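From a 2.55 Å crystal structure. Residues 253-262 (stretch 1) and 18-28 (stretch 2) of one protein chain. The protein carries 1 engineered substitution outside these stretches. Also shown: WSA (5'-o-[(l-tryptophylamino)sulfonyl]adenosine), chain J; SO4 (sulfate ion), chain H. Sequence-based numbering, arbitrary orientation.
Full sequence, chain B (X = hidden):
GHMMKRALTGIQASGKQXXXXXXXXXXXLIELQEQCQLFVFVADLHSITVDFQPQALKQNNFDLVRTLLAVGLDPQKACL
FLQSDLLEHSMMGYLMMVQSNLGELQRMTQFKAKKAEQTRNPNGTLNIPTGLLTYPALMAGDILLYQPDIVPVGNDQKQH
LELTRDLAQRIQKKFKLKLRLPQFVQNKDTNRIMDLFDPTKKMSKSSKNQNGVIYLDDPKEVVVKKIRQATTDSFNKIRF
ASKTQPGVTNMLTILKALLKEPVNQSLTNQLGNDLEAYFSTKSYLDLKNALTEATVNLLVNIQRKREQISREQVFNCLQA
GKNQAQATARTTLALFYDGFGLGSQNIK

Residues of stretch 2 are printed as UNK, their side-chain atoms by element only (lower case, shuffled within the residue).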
# COMPACT_ATOMS: atom_id res chain seq x y z
N THR B 253 8.92 34.11 -19.30
CA THR B 253 9.77 32.93 -19.17
C THR B 253 9.21 31.75 -19.98
O THR B 253 9.97 30.87 -20.41
CB THR B 253 10.05 32.54 -17.66
OG1 THR B 253 9.60 31.20 -17.41
CG2 THR B 253 9.37 33.49 -16.70
N ILE B 254 7.90 31.73 -20.20
CA ILE B 254 7.27 30.66 -20.99
C ILE B 254 7.72 30.82 -22.43
O ILE B 254 8.10 29.85 -23.09
CB ILE B 254 5.72 30.73 -20.99
CG1 ILE B 254 5.17 30.39 -19.61
CG2 ILE B 254 5.15 29.77 -22.03
CD1 ILE B 254 3.70 30.71 -19.44
N LEU B 255 7.66 32.07 -22.89
CA LEU B 255 8.06 32.43 -24.25
C LEU B 255 9.51 32.02 -24.49
O LEU B 255 9.83 31.45 -25.54
CB LEU B 255 7.91 33.95 -24.45
CG LEU B 255 7.59 34.53 -25.85
CD1 LEU B 255 8.27 35.88 -25.99
CD2 LEU B 255 8.08 33.61 -26.95
N LYS B 256 10.39 32.31 -23.53
CA LYS B 256 11.80 31.96 -23.67
C LYS B 256 12.01 30.45 -23.84
O LYS B 256 12.83 30.02 -24.65
CB LYS B 256 12.62 32.47 -22.46
CG LYS B 256 14.13 32.22 -22.63
CD LYS B 256 15.00 32.99 -21.63
CE LYS B 256 15.04 32.33 -20.26
NZ LYS B 256 15.98 33.01 -19.33
N ALA B 257 11.27 29.67 -23.06
CA ALA B 257 11.37 28.21 -23.11
C ALA B 257 10.82 27.64 -24.42
O ALA B 257 11.33 26.63 -24.93
CB ALA B 257 10.62 27.61 -21.92
N LEU B 258 9.80 28.27 -24.97
CA LEU B 258 9.20 27.79 -26.21
C LEU B 258 10.06 28.09 -27.44
O LEU B 258 10.00 27.37 -28.43
CB LEU B 258 7.81 28.40 -26.39
CG LEU B 258 6.79 28.02 -25.31
CD1 LEU B 258 5.44 28.65 -25.67
CD2 LEU B 258 6.68 26.50 -25.21
N LEU B 259 10.85 29.15 -27.36
CA LEU B 259 11.71 29.54 -28.46
C LEU B 259 12.85 28.56 -28.73
O LEU B 259 13.40 28.54 -29.82
CB LEU B 259 12.26 30.94 -28.21
CG LEU B 259 11.16 32.01 -28.12
CD1 LEU B 259 11.76 33.36 -27.76
CD2 LEU B 259 10.41 32.08 -29.45
N LYS B 260 13.19 27.74 -27.73
CA LYS B 260 14.27 26.74 -27.87
C LYS B 260 13.78 25.61 -28.78
O LYS B 260 14.57 24.86 -29.34
CB LYS B 260 14.64 26.12 -26.52
CG LYS B 260 14.60 27.04 -25.32
CD LYS B 260 14.66 26.26 -24.00
CE LYS B 260 16.05 25.71 -23.73
NZ LYS B 260 17.06 26.80 -23.58
N GLU B 261 12.47 25.50 -28.91
CA GLU B 261 11.87 24.44 -29.71
C GLU B 261 12.14 24.63 -31.21
O GLU B 261 12.19 25.76 -31.70
CB GLU B 261 10.36 24.43 -29.46
CG GLU B 261 9.73 23.05 -29.55
CD GLU B 261 9.95 22.23 -28.29
OE1 GLU B 261 9.93 20.99 -28.40
OE2 GLU B 261 10.13 22.81 -27.20
N PRO B 262 12.35 23.52 -31.95
CA PRO B 262 12.61 23.59 -33.40
C PRO B 262 11.54 24.45 -34.07
O PRO B 262 11.85 25.40 -34.80
CB PRO B 262 12.55 22.13 -33.83
CG PRO B 262 13.20 21.45 -32.65
CD PRO B 262 12.53 22.14 -31.46
N UNK B 18 -1.15 19.87 -18.94
CA UNK B 18 -0.93 21.27 -19.34
C UNK B 18 0.53 21.67 -19.56
O UNK B 18 1.45 20.88 -19.33
c UNK B 18 -0.98 22.02 -16.92
c UNK B 18 0.55 22.05 -15.34
c UNK B 18 -1.55 21.60 -15.76
c UNK B 18 -1.55 22.19 -18.30
n UNK B 18 -0.58 21.63 -14.80
n UNK B 18 0.33 22.29 -16.62
N UNK B 19 0.73 22.92 -20.00
CA UNK B 19 2.05 23.49 -20.27
C UNK B 19 3.00 23.46 -19.07
O UNK B 19 4.21 23.44 -19.24
c UNK B 19 3.57 24.82 -22.58
c UNK B 19 2.22 25.35 -22.16
c UNK B 19 2.22 26.87 -22.23
c UNK B 19 1.90 24.95 -20.72
N UNK B 20 2.44 23.49 -17.87
CA UNK B 20 3.28 23.44 -16.68
C UNK B 20 3.99 22.10 -16.68
O UNK B 20 5.17 22.02 -16.36
N UNK B 21 3.27 21.05 -17.06
CA UNK B 21 3.82 19.70 -17.12
C UNK B 21 4.86 19.60 -18.23
O UNK B 21 5.93 19.02 -18.03
o UNK B 21 1.85 18.64 -15.17
c UNK B 21 1.60 18.74 -16.37
c UNK B 21 2.71 18.68 -17.40
n UNK B 21 0.37 18.89 -16.84
N UNK B 22 4.53 20.16 -19.40
CA UNK B 22 5.43 20.11 -20.54
C UNK B 22 6.75 20.82 -20.22
O UNK B 22 7.83 20.23 -20.33
c UNK B 22 7.50 20.37 -25.14
c UNK B 22 5.69 20.67 -23.01
c UNK B 22 6.68 19.31 -24.78
o UNK B 22 8.39 20.19 -26.16
c UNK B 22 4.80 20.78 -21.78
c UNK B 22 7.42 21.58 -24.46
c UNK B 22 6.52 21.73 -23.40
c UNK B 22 5.78 19.47 -23.72
N UNK B 23 6.64 22.07 -19.81
CA UNK B 23 7.81 22.85 -19.48
C UNK B 23 8.51 22.34 -18.22
O UNK B 23 9.74 22.42 -18.10
c UNK B 23 7.64 25.23 -20.58
c UNK B 23 6.65 26.39 -20.57
c UNK B 23 7.42 24.33 -19.34
c UNK B 23 7.52 24.43 -21.86
N UNK B 24 7.73 21.80 -17.29
CA UNK B 24 8.32 21.32 -16.05
C UNK B 24 9.26 20.14 -16.18
O UNK B 24 10.31 20.11 -15.52
N UNK B 25 8.91 19.18 -17.03
CA UNK B 25 9.72 17.97 -17.19
C UNK B 25 9.76 17.39 -18.59
O UNK B 25 10.82 16.98 -19.06
c UNK B 25 7.74 16.60 -16.43
c UNK B 25 9.52 17.21 -14.81
c UNK B 25 9.24 16.84 -16.24
N UNK B 26 8.61 17.32 -19.25
CA UNK B 26 8.53 16.76 -20.59
C UNK B 26 9.56 17.30 -21.58
O UNK B 26 10.29 16.52 -22.19
c UNK B 26 3.52 15.32 -19.97
s UNK B 26 4.45 16.22 -21.23
c UNK B 26 6.10 16.07 -20.53
c UNK B 26 7.13 16.96 -21.17
N UNK B 27 9.62 18.62 -21.73
CA UNK B 27 10.56 19.25 -22.66
C UNK B 27 12.03 18.84 -22.48
O UNK B 27 12.75 18.69 -23.47
n UNK B 27 12.21 23.58 -22.05
c UNK B 27 11.55 23.02 -23.06
c UNK B 27 11.65 21.52 -23.18
o UNK B 27 10.90 23.67 -23.87
c UNK B 27 10.46 20.78 -22.56
N UNK B 28 12.47 18.67 -21.24
CA UNK B 28 13.85 18.31 -20.99
C UNK B 28 14.10 16.81 -21.09
O UNK B 28 15.23 16.35 -20.94
c UNK B 28 14.29 18.82 -19.62
o UNK B 28 13.56 18.17 -18.60
CD2 WSA J . 6.45 11.06 -9.44
CE3 WSA J . 7.30 11.97 -10.05
CZ3 WSA J . 8.68 11.78 -9.97
CH2 WSA J . 9.19 10.68 -9.29
CZ2 WSA J . 8.34 9.77 -8.68
CE2 WSA J . 6.96 9.96 -8.76
N11 WSA J . 5.93 9.26 -8.31
CD1 WSA J . 4.80 9.85 -8.67
CG WSA J . 5.07 10.95 -9.36
CB WSA J . 4.04 11.91 -9.97
CA WSA J . 4.15 13.31 -9.37
NH3 WSA J . 3.97 13.26 -7.91
C WSA J . 3.07 14.20 -9.99
O WSA J . 1.91 14.11 -9.61
NS WSA J . 3.46 15.05 -10.93
S WSA J . 2.18 15.50 -11.84
O1S WSA J . 1.56 14.30 -12.49
O2S WSA J . 1.14 16.16 -10.98
O5' WSA J . 2.69 16.41 -12.82
C5' WSA J . 3.79 15.99 -13.63
C4' WSA J . 5.02 16.90 -13.54
O4' WSA J . 4.66 18.24 -13.89
C3' WSA J . 5.65 16.96 -12.14
O3' WSA J . 7.07 17.00 -12.25
C2' WSA J . 5.13 18.31 -11.63
O2' WSA J . 6.04 18.83 -10.65
C1' WSA J . 5.27 19.11 -12.92
N9 WSA J . 4.49 20.37 -12.82
C8 WSA J . 3.21 20.45 -12.48
N7 WSA J . 2.80 21.71 -12.54
C5 WSA J . 3.84 22.45 -12.93
C4 WSA J . 4.92 21.59 -13.09
N3 WSA J . 6.10 22.10 -13.48
C2 WSA J . 6.23 23.40 -13.71
N1 WSA J . 5.22 24.24 -13.56
C6 WSA J . 4.02 23.80 -13.18
N6 WSA J . 2.99 24.65 -13.04
S SO4 H . -0.67 19.19 -11.75
O1 SO4 H . 0.37 19.32 -10.72
O2 SO4 H . -1.74 18.30 -11.26
O3 SO4 H . -1.21 20.53 -12.05
O4 SO4 H . -0.09 18.61 -12.96

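Position 18 has one side-chain carbon leading to a five-membered ring of three carbons and two nitrogens, an imidazole, and nothing of stretch 1 is near. It is His18. It sits at the N-cap: its ND1 accepts a weak bond from the backbone N of position 20 (2.7 Å, 124° at the hydrogen), while His18 NE2 donates to SO4 O3 at 3.0 Å.

Position 19 carries four carbons forked at the second. One branch end lies 4.1 Å from Ile254 CG2, the other 4.4 Å from Leu258 CD2. This is Leu19, and these ends are CD1 and CD2 respectively.

Position 20 has no side-chain atoms and is Gly20. An ideal CB here would stand 2.5 Å from His18 CE1, so the capping ring occupies that space.

Position 21 has two carbons, the second bearing one oxygen and one nitrogen: a short amide, Asn21. It is far from stretch 1, on the ligand side of the helix.

Position 22 shows one carbon, then a six-carbon ring bearing an oxygen, which lies 2.8 Å from Glu261 OE1. This is Tyr22, with chi1 in t; its OH is the atom that meets the carboxylate.

Position 23 again has four carbons forked at the second, and they touch three residues of stretch 1. It is Leu23: CG is 4.0 Å from Ala257 CB, CD2 4.0 Å from Ile254 CG2, and CD1 4.0 Å from Leu258 CD2.

Position 24, without side-chain atoms, is Gly24. An ideal CB would fall 2.3 Å from WSA N3, so the bare backbone leaves room for the adenine.

Position 25 has one carbon carrying two more, the beta-branched pattern of Val25; its CG1 approaches WSA O3' at 3.5 Å.

Position 26 is an unbranched run of two carbons, sulfur and carbon: Met26, without contact to stretch 1.

Position 27 has three carbons, the third bearing oxygen and nitrogen, and reaches Ala257, Lys260 and Glu261. It is Gln27, extended with chi1 and chi2 both t.

Position 28 has one carbon and one oxygen, Ser28; its OG donates to Val25 O at 3.0 Å.

The contact joins two helices whose axes cross at 58° and approach to 11.3 Å. Leu19 and Leu23, one turn apart, pack against Ile254, Ala257 and Leu258. Ala257 CB points toward stretch 2, and the CA atoms of Ala257 and Leu23 are 7.4 Å apart. Beyond this apolar patch, Tyr22 and Gln27 meet Glu261, a polar part of the 345 Å² buried between the stretches.

Stretch 2 (18-28) HLGNYLGVMQS
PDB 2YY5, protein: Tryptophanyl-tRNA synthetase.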